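Local coordinates for protein beta sliding clamp (Bartonella birtlesii LL-WM9, PDB 6PTR) that probably forms a ring-shaped head-to-tail homodimer around DNA, tethering DNA polymerases and other proteins to the template so that replication is processive, at residues 56-64 against 243-251; 163-173 against 252-260. All coordinates share one frame; numbering follows the deposited sequence.

Interaction 1 (56-64 against 243-251); sequences DLDLEVTES and GSVVFTSKL. With EDO (1,2-ethanediol), chain Q.
Strands 59-64 and 245-250 run antiparallel, 171° between their directions and 4.7 Å between their axes, with Glu60-Thr248 and Thr62-Val246 as hydrogen-bonded pairs. Each pair exchanges two backbone bonds; Thr248 N, for example, lies 2.9 Å from Glu60 O. Lys250 N continues the ladder to Asp58 O, while at the other end the bond from Ser64 N to Ser244 O has lengthened to 3.2 Å.

Side chains sort by face. Leu59, Val61, Phe247 and Val245 make one face mostly apolar: Val61, in one of its two conformers, lies alongside Phe247, and Leu59 CD1 comes to the edge of the Phe247 ring, 4.4 Å from CD1. The exception there is Glu63, whose CG packs on Val245 CG2 and whose OE1 is hydrogen-bonded to Ser21 OG. The face of Glu60, Thr62, Val246 and Thr248 is wetter. One water joins Glu60 OE1 (2.9 Å) to Thr248 OG1, which also bonds Arg239. Thr62 has OG1 between its backbone N and carbonyl carbon (chi1 65°), where a second water bridges it to Ser244 O.

Before the strand, Asp56 OD1 accepts from Asp58 N, closing an Asx turn, and from Leu59 N, extending it to an Asx motif that fixes the chain's entry. The extended Lys250 reaches across to the turn, making a weak bond to Leu57 O and a long salt bridge, NZ to Asp58 OD1 at 3.6 Å.

Strand 49-55 flanks the pair on the Glu60 strand's outer edge and strand 237-242 on the other; helix 211-221 packs on the apolar face, where Glu216 meets Leu59 and Phe247.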
# COMPACT_ATOMS: atom_id res chain seq x y z
N ASP C 56 -20.87 -13.95 5.78
CA ASP C 56 -20.64 -14.54 4.47
C ASP C 56 -21.22 -15.95 4.36
O ASP C 56 -20.84 -16.70 3.46
CB ASP C 56 -19.14 -14.53 4.14
CG ASP C 56 -18.33 -15.46 5.02
OD1 ASP C 56 -18.89 -16.23 5.82
OD2 ASP C 56 -17.08 -15.42 4.89
N LEU C 57 -22.13 -16.30 5.28
CA LEU C 57 -22.80 -17.60 5.44
C LEU C 57 -21.94 -18.62 6.17
O LEU C 57 -22.47 -19.60 6.71
CB LEU C 57 -23.26 -18.18 4.09
CG LEU C 57 -24.26 -17.32 3.31
CD1 LEU C 57 -24.66 -18.02 2.02
CD2 LEU C 57 -25.46 -17.01 4.18
N ASP C 58 -20.62 -18.44 6.20
CA ASP C 58 -19.75 -19.30 7.01
C ASP C 58 -19.40 -18.68 8.35
O ASP C 58 -19.30 -19.38 9.36
CB ASP C 58 -18.45 -19.62 6.26
CG ASP C 58 -18.68 -20.45 5.02
OD1 ASP C 58 -19.66 -21.22 5.01
OD2 ASP C 58 -17.89 -20.32 4.06
N LEU C 59 -19.23 -17.37 8.36
CA LEU C 59 -18.87 -16.59 9.53
C LEU C 59 -19.88 -15.46 9.66
O LEU C 59 -20.19 -14.79 8.68
CB LEU C 59 -17.46 -16.01 9.40
CG LEU C 59 -16.94 -15.08 10.50
CD1 LEU C 59 -16.87 -15.82 11.84
CD2 LEU C 59 -15.53 -14.56 10.10
N GLU C 60 -20.36 -15.23 10.87
CA GLU C 60 -21.26 -14.12 11.17
C GLU C 60 -20.67 -13.31 12.31
O GLU C 60 -20.12 -13.88 13.24
CB GLU C 60 -22.64 -14.63 11.58
CG GLU C 60 -23.65 -13.58 11.99
CD GLU C 60 -24.86 -14.21 12.67
OE1 GLU C 60 -24.81 -14.42 13.90
OE2 GLU C 60 -25.83 -14.53 11.96
N VAL C 61 -20.76 -11.98 12.23
CA VAL C 61 -20.29 -11.10 13.29
C VAL C 61 -21.41 -10.13 13.63
O VAL C 61 -22.09 -9.62 12.73
CB VAL C 61 -19.02 -10.33 12.89
CG1 VAL C 61 -18.50 -9.48 14.04
CG2 VAL C 61 -17.95 -11.32 12.45
N THR C 62 -21.61 -9.88 14.92
CA THR C 62 -22.54 -8.86 15.36
C THR C 62 -21.84 -7.96 16.36
O THR C 62 -21.01 -8.42 17.13
CB THR C 62 -23.79 -9.45 16.00
OG1 THR C 62 -23.43 -10.12 17.21
CG2 THR C 62 -24.48 -10.44 15.03
N GLU C 63 -22.18 -6.68 16.34
CA GLU C 63 -21.77 -5.79 17.41
C GLU C 63 -22.96 -4.91 17.73
O GLU C 63 -23.71 -4.53 16.84
CB GLU C 63 -20.59 -4.90 17.06
CG GLU C 63 -20.09 -4.22 18.37
CD GLU C 63 -19.17 -3.10 18.10
OE1 GLU C 63 -19.20 -2.09 18.83
OE2 GLU C 63 -18.41 -3.24 17.14
N SER C 64 -23.11 -4.59 19.01
CA SER C 64 -24.26 -3.81 19.44
C SER C 64 -23.78 -2.66 20.29
O SER C 64 -22.76 -2.76 20.96
CB SER C 64 -25.21 -4.67 20.26
OG SER C 64 -25.41 -5.91 19.59
N GLY C 243 -16.79 -8.58 24.82
CA GLY C 243 -17.28 -7.21 24.75
C GLY C 243 -18.71 -7.18 24.24
O GLY C 243 -19.58 -7.93 24.69
N SER C 244 -18.96 -6.32 23.26
CA SER C 244 -20.26 -6.25 22.60
C SER C 244 -20.26 -6.96 21.25
O SER C 244 -21.17 -6.76 20.45
CB SER C 244 -20.66 -4.79 22.41
OG SER C 244 -19.62 -4.15 21.70
N VAL C 245 -19.26 -7.81 21.00
CA VAL C 245 -19.08 -8.46 19.71
C VAL C 245 -19.32 -9.95 19.88
O VAL C 245 -18.90 -10.55 20.88
CB VAL C 245 -17.66 -8.19 19.16
CG1 VAL C 245 -17.45 -8.90 17.82
CG2 VAL C 245 -17.44 -6.69 19.02
N VAL C 246 -20.00 -10.55 18.91
CA VAL C 246 -20.15 -12.00 18.86
C VAL C 246 -19.73 -12.48 17.48
O VAL C 246 -20.26 -11.99 16.48
CB VAL C 246 -21.59 -12.44 19.18
CG1 VAL C 246 -21.69 -13.97 19.09
CG2 VAL C 246 -22.05 -11.96 20.56
N PHE C 247 -18.79 -13.44 17.43
CA PHE C 247 -18.37 -14.15 16.22
C PHE C 247 -18.94 -15.56 16.24
O PHE C 247 -18.68 -16.30 17.18
CB PHE C 247 -16.85 -14.33 16.13
CG PHE C 247 -16.07 -13.08 15.91
CD1 PHE C 247 -15.82 -12.63 14.64
CD2 PHE C 247 -15.52 -12.40 16.99
CE1 PHE C 247 -15.07 -11.48 14.42
CE2 PHE C 247 -14.77 -11.25 16.78
CZ PHE C 247 -14.54 -10.79 15.50
N THR C 248 -19.66 -15.96 15.18
CA THR C 248 -20.11 -17.35 15.08
C THR C 248 -19.65 -17.91 13.75
O THR C 248 -19.90 -17.32 12.70
CB THR C 248 -21.63 -17.47 15.20
OG1 THR C 248 -22.09 -16.78 16.37
CG2 THR C 248 -22.02 -18.97 15.31
N SER C 249 -18.97 -19.06 13.80
CA SER C 249 -18.34 -19.62 12.61
C SER C 249 -18.71 -21.09 12.47
O SER C 249 -18.80 -21.81 13.47
CB SER C 249 -16.82 -19.50 12.67
OG SER C 249 -16.24 -20.04 11.47
N LYS C 250 -18.94 -21.51 11.23
CA LYS C 250 -18.91 -22.95 10.97
C LYS C 250 -17.52 -23.47 11.31
O LYS C 250 -16.54 -22.73 11.36
CB LYS C 250 -19.24 -23.24 9.51
CG LYS C 250 -20.71 -23.01 9.20
CD LYS C 250 -21.04 -23.18 7.74
CE LYS C 250 -22.46 -22.71 7.48
NZ LYS C 250 -22.81 -22.72 6.03
N LEU C 251 -17.46 -24.77 11.60
CA LEU C 251 -16.18 -25.44 11.78
C LEU C 251 -15.84 -26.16 10.49
O LEU C 251 -16.73 -26.47 9.69
CB LEU C 251 -16.25 -26.42 12.95
CG LEU C 251 -16.40 -25.70 14.30
CD1 LEU C 251 -16.84 -26.65 15.41
CD2 LEU C 251 -15.10 -24.99 14.69
C1 EDO Q . -22.55 -19.14 10.87
O1 EDO Q . -23.03 -20.13 9.95
C2 EDO Q . -23.59 -18.05 11.00
O2 EDO Q . -24.45 -18.33 12.11
O HOH W 1 -22.49 -14.02 15.51
O HOH W 2 -23.35 -8.32 19.35
O HOH W 3 -20.00 -1.31 21.10

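Interaction 2 (163-173 against 252-260); sequences YYLNGIYFHIV and VDGTFPDYQ
Tyr169 lies across Phe256 with its CB 3.5 Å from the ring centroid, almost on the ring normal, while Phe256 CB in return sits over a face of the Tyr169 ring. The two planes are only 13° apart, yet the rings are slid so far that they barely overlap, and the grip is a reciprocal CH-pi contact. Tyr169 CG is anti to the backbone N (chi1 -177°), which carries its ring out past Phe256 until an edge reaches Tyr259 CE2, 3.9 Å from CD2. The other face of Tyr169 is covered by His171 CB.

His171 and Tyr259 approach from opposite directions and share a short hydrogen bond, NE2 to OH at 2.6 Å, at the edge of the imidazole; Arg181 also bonds that hydroxyl, and Gln260 NE2 adds a weak bond.

Farther along, Leu165 CD2 packs 3.7 Å from Pro257 CD, and Thr255 O stands over one face of the Tyr164 ring. Tyr163 OH donates to Asp253 O at 2.7 Å, passing close to Gly254, whose lack of a side chain suits this narrow spot, while Val252 CG1 rests against Tyr163 CD1.

The bound peptide, griselimycin, packs on Tyr164 and Pro257 and bonds to the backbone of Asp258. Strand 167-173 lies between strands 179-185 and 207-210, the latter meeting Val252 and Tyr164 through Ile208, while helix 142-152 packs against Ile168.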
# COMPACT_ATOMS: atom_id res chain seq x y z
N TYR C 163 -7.89 -28.39 2.47
CA TYR C 163 -8.89 -27.55 3.13
C TYR C 163 -8.93 -27.76 4.64
O TYR C 163 -9.19 -26.81 5.39
CB TYR C 163 -10.28 -27.78 2.52
CG TYR C 163 -11.00 -28.99 3.07
CD1 TYR C 163 -11.98 -28.86 4.06
CD2 TYR C 163 -10.70 -30.26 2.61
CE1 TYR C 163 -12.63 -29.99 4.57
CE2 TYR C 163 -11.34 -31.38 3.11
CZ TYR C 163 -12.30 -31.24 4.09
OH TYR C 163 -12.92 -32.37 4.57
N TYR C 164 -8.68 -28.98 5.13
CA TYR C 164 -8.76 -29.14 6.58
C TYR C 164 -7.47 -28.76 7.28
O TYR C 164 -7.39 -28.90 8.50
CB TYR C 164 -9.20 -30.56 7.00
CG TYR C 164 -8.47 -31.73 6.40
CD1 TYR C 164 -7.19 -32.08 6.83
CD2 TYR C 164 -9.09 -32.54 5.45
CE1 TYR C 164 -6.53 -33.19 6.29
CE2 TYR C 164 -8.44 -33.63 4.90
CZ TYR C 164 -7.16 -33.96 5.32
OH TYR C 164 -6.53 -35.06 4.77
N LEU C 165 -6.45 -28.31 6.53
CA LEU C 165 -5.33 -27.58 7.11
C LEU C 165 -5.57 -26.08 7.11
O LEU C 165 -4.74 -25.35 7.65
CB LEU C 165 -4.03 -27.88 6.33
CG LEU C 165 -3.52 -29.33 6.36
CD1 LEU C 165 -2.08 -29.36 5.85
CD2 LEU C 165 -3.58 -29.92 7.74
N ASN C 166 -6.67 -25.60 6.54
CA ASN C 166 -6.94 -24.16 6.45
C ASN C 166 -7.65 -23.68 7.71
O ASN C 166 -8.70 -23.06 7.67
CB ASN C 166 -7.77 -23.84 5.20
CG ASN C 166 -6.91 -23.66 3.94
OD1 ASN C 166 -6.92 -22.59 3.31
ND2 ASN C 166 -6.15 -24.69 3.59
N GLY C 167 -7.05 -23.97 8.85
CA GLY C 167 -7.63 -23.54 10.12
C GLY C 167 -6.74 -24.02 11.23
O GLY C 167 -5.64 -24.53 10.99
N ILE C 168 -7.22 -23.87 12.46
CA ILE C 168 -6.46 -24.23 13.65
C ILE C 168 -7.17 -25.38 14.35
O ILE C 168 -8.39 -25.32 14.56
CB ILE C 168 -6.30 -23.05 14.61
CG1 ILE C 168 -5.43 -21.97 13.99
CG2 ILE C 168 -5.72 -23.53 15.96
CD1 ILE C 168 -5.29 -20.73 14.91
N TYR C 169 -6.43 -26.40 14.72
CA TYR C 169 -7.02 -27.55 15.41
C TYR C 169 -7.03 -27.23 16.89
O TYR C 169 -5.97 -27.19 17.52
CB TYR C 169 -6.23 -28.82 15.11
CG TYR C 169 -6.81 -30.08 15.72
CD1 TYR C 169 -8.17 -30.36 15.64
CD2 TYR C 169 -6.00 -30.99 16.41
CE1 TYR C 169 -8.72 -31.52 16.21
CE2 TYR C 169 -6.54 -32.15 16.97
CZ TYR C 169 -7.89 -32.40 16.86
OH TYR C 169 -8.42 -33.53 17.42
N PHE C 170 -8.23 -27.06 17.45
CA PHE C 170 -8.51 -26.56 18.80
C PHE C 170 -9.00 -27.77 19.58
O PHE C 170 -10.07 -28.30 19.26
CB PHE C 170 -9.58 -25.47 18.65
CG PHE C 170 -9.95 -24.70 19.90
CD1 PHE C 170 -9.26 -23.56 20.26
CD2 PHE C 170 -11.12 -25.00 20.58
CE1 PHE C 170 -9.66 -22.81 21.35
CE2 PHE C 170 -11.52 -24.24 21.69
CZ PHE C 170 -10.78 -23.15 22.06
N HIS C 171 -8.21 -28.26 20.55
CA HIS C 171 -8.50 -29.57 21.13
C HIS C 171 -7.90 -29.69 22.53
O HIS C 171 -7.04 -28.91 22.93
CB HIS C 171 -7.99 -30.70 20.20
CG HIS C 171 -6.50 -30.73 20.02
ND1 HIS C 171 -5.80 -29.73 19.38
CD2 HIS C 171 -5.58 -31.67 20.35
CE1 HIS C 171 -4.51 -30.04 19.33
NE2 HIS C 171 -4.35 -31.23 19.91
N ILE C 172 -8.36 -30.73 23.25
CA ILE C 172 -7.93 -31.03 24.61
C ILE C 172 -6.90 -32.15 24.57
O ILE C 172 -7.03 -33.10 23.79
CB ILE C 172 -9.13 -31.44 25.48
CG1 ILE C 172 -10.12 -30.27 25.59
CG2 ILE C 172 -8.68 -31.89 26.86
CD1 ILE C 172 -9.46 -28.96 25.94
N VAL C 173 -5.90 -32.04 25.43
CA VAL C 173 -4.85 -33.05 25.57
C VAL C 173 -4.95 -33.56 26.99
O VAL C 173 -4.70 -32.82 27.95
CB VAL C 173 -3.45 -32.48 25.28
CG1 VAL C 173 -2.39 -33.57 25.51
CG2 VAL C 173 -3.37 -31.96 23.87
N VAL C 252 -14.55 -26.39 10.27
CA VAL C 252 -14.16 -27.12 9.06
C VAL C 252 -14.59 -28.57 9.20
O VAL C 252 -14.28 -29.23 10.20
CB VAL C 252 -12.64 -27.02 8.85
CG1 VAL C 252 -12.22 -27.84 7.62
CG2 VAL C 252 -12.22 -25.57 8.71
N ASP C 253 -15.29 -29.08 8.18
CA ASP C 253 -15.84 -30.44 8.20
C ASP C 253 -14.78 -31.38 7.65
O ASP C 253 -14.77 -31.72 6.47
CB ASP C 253 -17.14 -30.50 7.39
CG ASP C 253 -17.78 -31.87 7.43
OD1 ASP C 253 -17.26 -32.77 8.12
OD2 ASP C 253 -18.82 -32.06 6.76
N GLY C 254 -13.90 -31.83 8.54
CA GLY C 254 -12.84 -32.75 8.17
C GLY C 254 -12.14 -33.22 9.42
O GLY C 254 -12.47 -32.81 10.54
N THR C 255 -11.18 -34.11 9.23
CA THR C 255 -10.40 -34.65 10.35
C THR C 255 -8.97 -34.13 10.25
O THR C 255 -8.30 -34.33 9.24
CB THR C 255 -10.43 -36.17 10.33
OG1 THR C 255 -11.79 -36.61 10.44
CG2 THR C 255 -9.63 -36.72 11.50
N PHE C 256 -8.49 -33.49 11.32
CA PHE C 256 -7.13 -32.96 11.33
C PHE C 256 -6.11 -34.10 11.40
O PHE C 256 -6.37 -35.14 12.02
CB PHE C 256 -6.96 -32.01 12.52
CG PHE C 256 -5.82 -31.05 12.38
CD1 PHE C 256 -5.93 -29.94 11.56
CD2 PHE C 256 -4.62 -31.25 13.07
CE1 PHE C 256 -4.88 -29.04 11.42
CE2 PHE C 256 -3.57 -30.34 12.95
CZ PHE C 256 -3.72 -29.22 12.11
N PRO C 257 -4.94 -33.95 10.75
CA PRO C 257 -3.95 -35.04 10.78
C PRO C 257 -3.42 -35.33 12.18
O PRO C 257 -3.54 -34.54 13.11
CB PRO C 257 -2.82 -34.54 9.86
CG PRO C 257 -3.48 -33.51 8.96
CD PRO C 257 -4.58 -32.88 9.81
N ASP C 258 -2.80 -36.51 12.29
CA ASP C 258 -2.18 -36.99 13.53
C ASP C 258 -0.84 -36.27 13.68
O ASP C 258 0.25 -36.83 13.49
CB ASP C 258 -2.04 -38.51 13.46
CG ASP C 258 -1.51 -39.12 14.75
OD1 ASP C 258 -1.31 -38.40 15.74
OD2 ASP C 258 -1.28 -40.34 14.73
N TYR C 259 -0.94 -34.98 14.02
CA TYR C 259 0.20 -34.07 14.00
C TYR C 259 1.28 -34.45 15.00
O TYR C 259 2.43 -34.05 14.82
CB TYR C 259 -0.25 -32.62 14.26
CG TYR C 259 -0.77 -32.48 15.67
CD1 TYR C 259 0.11 -32.19 16.72
CD2 TYR C 259 -2.10 -32.72 15.98
CE1 TYR C 259 -0.33 -32.13 18.02
CE2 TYR C 259 -2.55 -32.65 17.30
CZ TYR C 259 -1.66 -32.37 18.30
OH TYR C 259 -2.06 -32.32 19.61
N GLN C 260 0.94 -35.18 16.07
CA GLN C 260 1.97 -35.55 17.04
C GLN C 260 3.05 -36.41 16.40
O GLN C 260 4.18 -36.43 16.87
CB GLN C 260 1.35 -36.27 18.24
CG GLN C 260 0.45 -35.34 19.03
CD GLN C 260 -0.22 -36.01 20.21
OE1 GLN C 260 0.20 -37.08 20.65
NE2 GLN C 260 -1.27 -35.39 20.73

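Overall arrangement
Along the chain the segments alternate: 56-64, 163-173, 243-251, then 252-260, which follows directly on its predecessor. The backbone thus leaves interaction 1 and immediately enters interaction 2, although their centres lie 21 Å apart and they touch nowhere else. Interaction 1 is the seam of an eight-stranded sheet, fusing the N-terminal and central domains, which give four strands each. Interaction 2 pins the connection leading toward the C-terminal domain onto the central domain, at strand 167-173 of the next eight-stranded sheet, shared by the central and C-terminal domains. Two such curved chains make up the DNA-encircling ring, and interaction 2 also contributes to the griselimycin site.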